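Local structure of cellulase IBT99 (Metagenomes, 6WBT) at residues T17-K22 / I52-I57; L102-G108 / I276-I282. The protein probably hydrolyses 6-phospho-alpha-glucosides as a family 4 glycosidase, with NAD and a manganese ion bound beside the sugar phosphate. One frame throughout, in Å; residues are numbered along the deposited sequence.

Contact 1. Residues T17-K22 / I52-I57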
loop_
_atom_site.group_PDB
_atom_site.type_symbol
_atom_site.label_atom_id
_atom_site.label_comp_id
_atom_site.label_asym_id
_atom_site.label_seq_id
_atom_site.Cartn_x
_atom_site.Cartn_y
_atom_site.Cartn_z
ATOM N N THR A 17 -42.360 -8.313 -5.129
ATOM C CA THR A 17 -42.917 -8.362 -3.778
ATOM C C THR A 17 -43.699 -9.642 -3.505
ATOM O O THR A 17 -43.448 -10.276 -2.467
ATOM C CB THR A 17 -43.769 -7.112 -3.522
ATOM O OG1 THR A 17 -42.953 -5.940 -3.646
ATOM C CG2 THR A 17 -44.376 -7.155 -2.128
ATOM N N PRO A 18 -44.632 -10.086 -4.359
ATOM C CA PRO A 18 -45.308 -11.365 -4.080
ATOM C C PRO A 18 -44.366 -12.554 -4.062
ATOM O O PRO A 18 -44.691 -13.573 -3.438
ATOM C CB PRO A 18 -46.330 -11.484 -5.219
ATOM C CG PRO A 18 -46.519 -10.096 -5.711
ATOM C CD PRO A 18 -45.185 -9.441 -5.563
ATOM N N GLY A 19 -43.211 -12.459 -4.719
ATOM C CA GLY A 19 -42.283 -13.578 -4.725
ATOM C C GLY A 19 -41.549 -13.731 -3.406
ATOM O O GLY A 19 -41.504 -14.822 -2.830
ATOM N N ILE A 20 -40.968 -12.637 -2.905
ATOM C CA ILE A 20 -40.190 -12.718 -1.676
ATOM C C ILE A 20 -41.079 -12.860 -0.448
ATOM O O ILE A 20 -40.617 -13.349 0.588
ATOM C CB ILE A 20 -39.265 -11.496 -1.522
ATOM C CG1 ILE A 20 -40.060 -10.266 -1.082
ATOM C CG2 ILE A 20 -38.524 -11.220 -2.824
ATOM C CD1 ILE A 20 -39.205 -9.168 -0.495
ATOM N N VAL A 21 -42.344 -12.439 -0.529
ATOM C CA VAL A 21 -43.269 -12.666 0.579
ATOM C C VAL A 21 -43.497 -14.158 0.774
ATOM O O VAL A 21 -43.474 -14.665 1.903
ATOM C CB VAL A 21 -44.592 -11.915 0.341
ATOM C CG1 VAL A 21 -45.673 -12.432 1.276
ATOM C CG2 VAL A 21 -44.399 -10.423 0.541
ATOM N N LYS A 22 -43.709 -14.887 -0.324
ATOM C CA LYS A 22 -43.882 -16.332 -0.230
ATOM C C LYS A 22 -42.588 -17.016 0.191
ATOM O O LYS A 22 -42.611 -17.972 0.976
ATOM C CB LYS A 22 -44.379 -16.883 -1.568
ATOM C CG LYS A 22 -44.947 -18.293 -1.503
ATOM C CD LYS A 22 -43.909 -19.343 -1.860
ATOM C CE LYS A 22 -44.505 -20.741 -1.813
ATOM N NZ LYS A 22 -43.497 -21.788 -2.135
ATOM N N ILE A 52 -52.348 -9.016 -4.042
ATOM C CA ILE A 52 -51.718 -10.305 -4.309
ATOM C C ILE A 52 -51.008 -10.817 -3.064
ATOM O O ILE A 52 -51.022 -12.019 -2.774
ATOM C CB ILE A 52 -50.755 -10.191 -5.502
ATOM C CG1 ILE A 52 -51.416 -9.419 -6.642
ATOM C CG2 ILE A 52 -50.329 -11.571 -5.977
ATOM C CD1 ILE A 52 -50.503 -9.191 -7.812
ATOM N N VAL A 53 -50.373 -9.916 -2.309
ATOM C CA VAL A 53 -49.684 -10.318 -1.086
ATOM C C VAL A 53 -50.672 -10.911 -0.089
ATOM O O VAL A 53 -50.377 -11.906 0.583
ATOM C CB VAL A 53 -48.918 -9.125 -0.486
ATOM C CG1 VAL A 53 -48.220 -9.532 0.803
ATOM C CG2 VAL A 53 -47.910 -8.584 -1.489
ATOM N N LYS A 54 -51.864 -10.317 0.015
ATOM C CA LYS A 54 -52.903 -10.893 0.863
ATOM C C LYS A 54 -53.332 -12.261 0.349
ATOM O O LYS A 54 -53.603 -13.172 1.139
ATOM C CB LYS A 54 -54.102 -9.947 0.943
ATOM C CG LYS A 54 -53.816 -8.643 1.665
ATOM C CD LYS A 54 -54.949 -7.647 1.485
ATOM C CE LYS A 54 -54.609 -6.309 2.118
ATOM N NZ LYS A 54 -55.667 -5.290 1.869
ATOM N N GLU A 55 -53.396 -12.424 -0.975
ATOM C CA GLU A 55 -53.741 -13.722 -1.544
ATOM C C GLU A 55 -52.627 -14.738 -1.326
ATOM O O GLU A 55 -52.904 -15.930 -1.148
ATOM C CB GLU A 55 -54.047 -13.575 -3.035
ATOM C CG GLU A 55 -55.019 -14.609 -3.581
ATOM C CD GLU A 55 -56.425 -14.432 -3.039
ATOM O OE1 GLU A 55 -57.152 -15.441 -2.924
ATOM O OE2 GLU A 55 -56.801 -13.283 -2.724
ATOM N N VAL A 56 -51.370 -14.290 -1.338
ATOM C CA VAL A 56 -50.258 -15.184 -1.026
ATOM C C VAL A 56 -50.280 -15.561 0.449
ATOM O O VAL A 56 -50.063 -16.724 0.811
ATOM C CB VAL A 56 -48.921 -14.532 -1.425
ATOM C CG1 VAL A 56 -47.751 -15.379 -0.945
ATOM C CG2 VAL A 56 -48.854 -14.333 -2.930
ATOM N N ILE A 57 -50.540 -14.586 1.323
ATOM C CA ILE A 57 -50.660 -14.873 2.749
ATOM C C ILE A 57 -51.830 -15.813 3.004
ATOM O O ILE A 57 -51.739 -16.738 3.820
ATOM C CB ILE A 57 -50.797 -13.560 3.545
ATOM C CG1 ILE A 57 -49.473 -12.795 3.538
ATOM C CG2 ILE A 57 -51.259 -13.832 4.969
ATOM C CD1 ILE A 57 -49.521 -11.485 4.288
#
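Pro18 and Val21 of helix 17-25 pack against Ile52, Val53 and Val56 of helix 43-60, the first two helices of the Rossmann-type NAD-binding domain. The axes of 17-22 and 52-57 come within 9.4 Å and run nearly the same way, crossing at -24°; the contact is made by aliphatic groups, and no hydrogen bond spans it. At the N-terminal end the Pro18 ring lies obliquely against Ile52, its CB 4.1 Å from Ile52 CG2. One turn on, Val21 meets Val53 at about a right angle. Both Val21 methyls reach Val53 CG1, with Val21 CG1 at 3.9 Å; Val53 CG1 is anti to its own backbone N (chi1 179°), leaving CG2 to touch Thr17 CG2. Helix 17-25 links the parallel strands 5-10 and 33-39 in a right-handed beta-alpha-beta crossover, and Leu36 and Leu38 of the second strand underlie Val21, Thr17 and Val53. Thr17 OG1 turns back to weak hydrogen bonds with Gly12 O and Ser14 O in the glycine-rich loop, and the Thr17 side chain lies about 6 Å from the bound NAD. Farther along, Lys22 CB lies 3.7 Å from Val56 CG1, while the amine leads away to a salt bridge with Asp26.

Contact 2. Residues L102-G108 / I276-I282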
loop_
_atom_site.group_PDB
_atom_site.type_symbol
_atom_site.label_atom_id
_atom_site.label_comp_id
_atom_site.label_asym_id
_atom_site.label_seq_id
_atom_site.Cartn_x
_atom_site.Cartn_y
_atom_site.Cartn_z
ATOM N N LEU A 102 -29.584 4.231 -26.631
ATOM C CA LEU A 102 -29.639 3.703 -27.990
ATOM C C LEU A 102 -29.753 4.818 -29.022
ATOM O O LEU A 102 -29.334 4.642 -30.172
ATOM C CB LEU A 102 -30.807 2.726 -28.131
ATOM C CG LEU A 102 -30.756 1.485 -27.235
ATOM C CD1 LEU A 102 -31.958 0.590 -27.491
ATOM C CD2 LEU A 102 -29.459 0.721 -27.443
ATOM N N LYS A 103 -30.314 5.965 -28.633
ATOM C CA LYS A 103 -30.341 7.121 -29.519
ATOM C C LYS A 103 -28.941 7.647 -29.813
ATOM O O LYS A 103 -28.731 8.265 -30.862
ATOM C CB LYS A 103 -31.209 8.224 -28.905
ATOM C CG LYS A 103 -31.443 9.430 -29.801
ATOM C CD LYS A 103 -30.709 10.656 -29.282
ATOM C CE LYS A 103 -30.983 11.871 -30.151
ATOM N NZ LYS A 103 -30.307 13.091 -29.627
ATOM N N HIS A 104 -27.982 7.405 -28.921
ATOM C CA HIS A 104 -26.596 7.805 -29.126
ATOM C C HIS A 104 -25.697 6.631 -29.490
ATOM O O HIS A 104 -24.469 6.771 -29.461
ATOM C CB HIS A 104 -26.058 8.510 -27.879
ATOM C CG HIS A 104 -26.693 9.839 -27.617
ATOM N ND1 HIS A 104 -26.206 11.014 -28.149
ATOM C CD2 HIS A 104 -27.778 10.180 -26.882
ATOM C CE1 HIS A 104 -26.962 12.022 -27.752
ATOM N NE2 HIS A 104 -27.923 11.543 -26.983
ATOM N N GLY A 105 -26.272 5.481 -29.827
ATOM C CA GLY A 105 -25.479 4.330 -30.221
ATOM C C GLY A 105 -24.678 3.699 -29.103
ATOM O O GLY A 105 -23.560 3.223 -29.340
ATOM N N CYS A 106 -25.221 3.679 -27.888
ATOM C CA CYS A 106 -24.549 3.088 -26.742
ATOM C C CYS A 106 -25.455 2.046 -26.100
ATOM O O CYS A 106 -26.669 2.028 -26.320
ATOM C CB CYS A 106 -24.151 4.152 -25.708
ATOM S SG CYS A 106 -22.982 5.385 -26.328
ATOM N N VAL A 107 -24.843 1.172 -25.302
ATOM C CA VAL A 107 -25.576 0.087 -24.658
ATOM C C VAL A 107 -26.533 0.673 -23.629
ATOM O O VAL A 107 -26.109 1.282 -22.640
ATOM C CB VAL A 107 -24.617 -0.919 -24.010
ATOM C CG1 VAL A 107 -25.392 -1.921 -23.164
ATOM C CG2 VAL A 107 -23.802 -1.632 -25.073
ATOM N N GLY A 108 -27.831 0.490 -23.857
ATOM C CA GLY A 108 -28.838 0.929 -22.913
ATOM C C GLY A 108 -29.307 -0.195 -22.015
ATOM O O GLY A 108 -30.229 -0.938 -22.365
ATOM N N ILE A 276 -24.164 -5.549 -28.706
ATOM C CA ILE A 276 -25.348 -5.264 -27.907
ATOM C C ILE A 276 -26.152 -4.106 -28.484
ATOM O O ILE A 276 -27.382 -4.150 -28.497
ATOM C CB ILE A 276 -24.948 -4.993 -26.440
ATOM C CG1 ILE A 276 -24.368 -6.263 -25.819
ATOM C CG2 ILE A 276 -26.143 -4.517 -25.634
ATOM C CD1 ILE A 276 -25.262 -7.470 -25.990
ATOM N N VAL A 277 -25.473 -3.063 -28.970
ATOM C CA VAL A 277 -26.175 -1.961 -29.621
ATOM C C VAL A 277 -26.918 -2.456 -30.855
ATOM O O VAL A 277 -28.002 -1.957 -31.182
ATOM C CB VAL A 277 -25.187 -0.828 -29.966
ATOM C CG1 VAL A 277 -25.904 0.320 -30.661
ATOM C CG2 VAL A 277 -24.491 -0.333 -28.707
ATOM N N ASP A 278 -26.362 -3.451 -31.548
ATOM C CA ASP A 278 -27.041 -4.032 -32.701
ATOM C C ASP A 278 -28.170 -4.969 -32.291
ATOM O O ASP A 278 -29.160 -5.095 -33.021
ATOM C CB ASP A 278 -26.036 -4.782 -33.579
ATOM C CG ASP A 278 -25.018 -3.859 -34.220
ATOM O OD1 ASP A 278 -24.344 -3.111 -33.483
ATOM O OD2 ASP A 278 -24.890 -3.887 -35.461
ATOM N N TYR A 279 -28.045 -5.627 -31.136
ATOM C CA TYR A 279 -29.051 -6.594 -30.712
ATOM C C TYR A 279 -30.295 -5.927 -30.140
ATOM O O TYR A 279 -31.398 -6.473 -30.266
ATOM C CB TYR A 279 -28.448 -7.556 -29.685
ATOM C CG TYR A 279 -29.466 -8.400 -28.948
ATOM C CD1 TYR A 279 -30.098 -9.466 -29.575
ATOM C CD2 TYR A 279 -29.784 -8.137 -27.622
ATOM C CE1 TYR A 279 -31.027 -10.241 -28.903
ATOM C CE2 TYR A 279 -30.710 -8.906 -26.942
ATOM C CZ TYR A 279 -31.328 -9.957 -27.588
ATOM O OH TYR A 279 -32.250 -10.725 -26.914
HETATM N N MSE A 280 -30.149 -4.761 -29.522
HETATM C CA MSE A 280 -31.273 -4.096 -28.871
HETATM C C MSE A 280 -32.131 -3.302 -29.850
HETATM O O MSE A 280 -31.653 -2.849 -30.890
HETATM C CB MSE A 280 -30.770 -3.175 -27.757
HETATM C CG MSE A 280 -30.209 -3.913 -26.555
HETATM SE SE MSE A 280 -29.598 -2.710 -25.147
HETATM C CE MSE A 280 -29.268 -4.029 -23.749
ATOM N N ASP A 281 -33.404 -3.138 -29.504
ATOM C CA ASP A 281 -34.357 -2.385 -30.305
ATOM C C ASP A 281 -34.702 -1.094 -29.577
ATOM O O ASP A 281 -35.063 -1.120 -28.396
ATOM C CB ASP A 281 -35.622 -3.206 -30.569
ATOM C CG ASP A 281 -36.454 -2.652 -31.712
ATOM O OD1 ASP A 281 -36.370 -1.436 -31.989
ATOM O OD2 ASP A 281 -37.200 -3.437 -32.336
ATOM N N ILE A 282 -34.587 0.032 -30.285
ATOM C CA ILE A 282 -34.903 1.326 -29.687
ATOM C C ILE A 282 -36.378 1.406 -29.313
ATOM O O ILE A 282 -36.739 2.038 -28.313
ATOM C CB ILE A 282 -34.493 2.463 -30.644
ATOM C CG1 ILE A 282 -34.930 3.824 -30.095
ATOM C CG2 ILE A 282 -35.065 2.232 -32.031
ATOM C CD1 ILE A 282 -34.231 4.221 -28.819
#
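Ile276 and Val277 of helix 274-277 pack against the loop after helix 90-103, where a Schellman motif ends that helix: Gly105, at positive phi, is its C-prime residue, and its N bonds to Leu102 O. The contact joins the Rossmann-type part of the chain to the C-terminal part. Ile276 CG2 lies obliquely against the fork of Val107, 3.7 Å from CG1 and 3.8 Å from CG2. Tyr269 of helix 267-270 touches both residues. Val277 points at the turn itself; its CG2 sits 3.7 Å from Gly105 O and lies over the Cys106-Val107 peptide, against Cys106 C and Val107 N, while CG1 rests near Gly105 C. Next comes Met280, a selenomethionine, whose chain is extended beyond CG (chi2 -179°) and thereby carries SE along to Gly108, 3.4 Å from Gly108 O. Its CB meets Leu102, whose chain crosses it at about a right angle: CD1 is 4.0 Å from Met280 CB, and CD2 lies against CB and SE. Leu102 CD1 also reaches on to Asp281 O and Ile282 CA. With alanine at Leu102 the two methyls would be gone, which would probably open a gap beside Met280 CB and Ile282 CA and leave the Met280 chain freer to move. The Asp281 carboxylate turns elsewhere, with OD1 accepting from Asn283 N. Last in line, Ile282 uses its terminal methyl, CD1, 3.8 Å from Leu102 CB.

How the contacts relate
From the N terminus, the chain runs through strand 5-10 into helix 17-25, and contact 1 closes a loop of 29 residues when helix 43-60 returns beside it. That loop is local, holding strand 33-39. Contact 2 opens only after contact 1 has closed, so the two are in series and neither nest nor cross. It spans 167 residues, bringing the loop after helix 90-103 to helix 274-277 and the residues that follow it, and is the only one of the two to join the Rossmann-type and C-terminal family regions; contact 1 stays within the first. Their centres lie about 35 Å apart and their nearest atoms about 22 Å, so they do not touch. The side chain of Met280 is about 9 Å from the bound G6P.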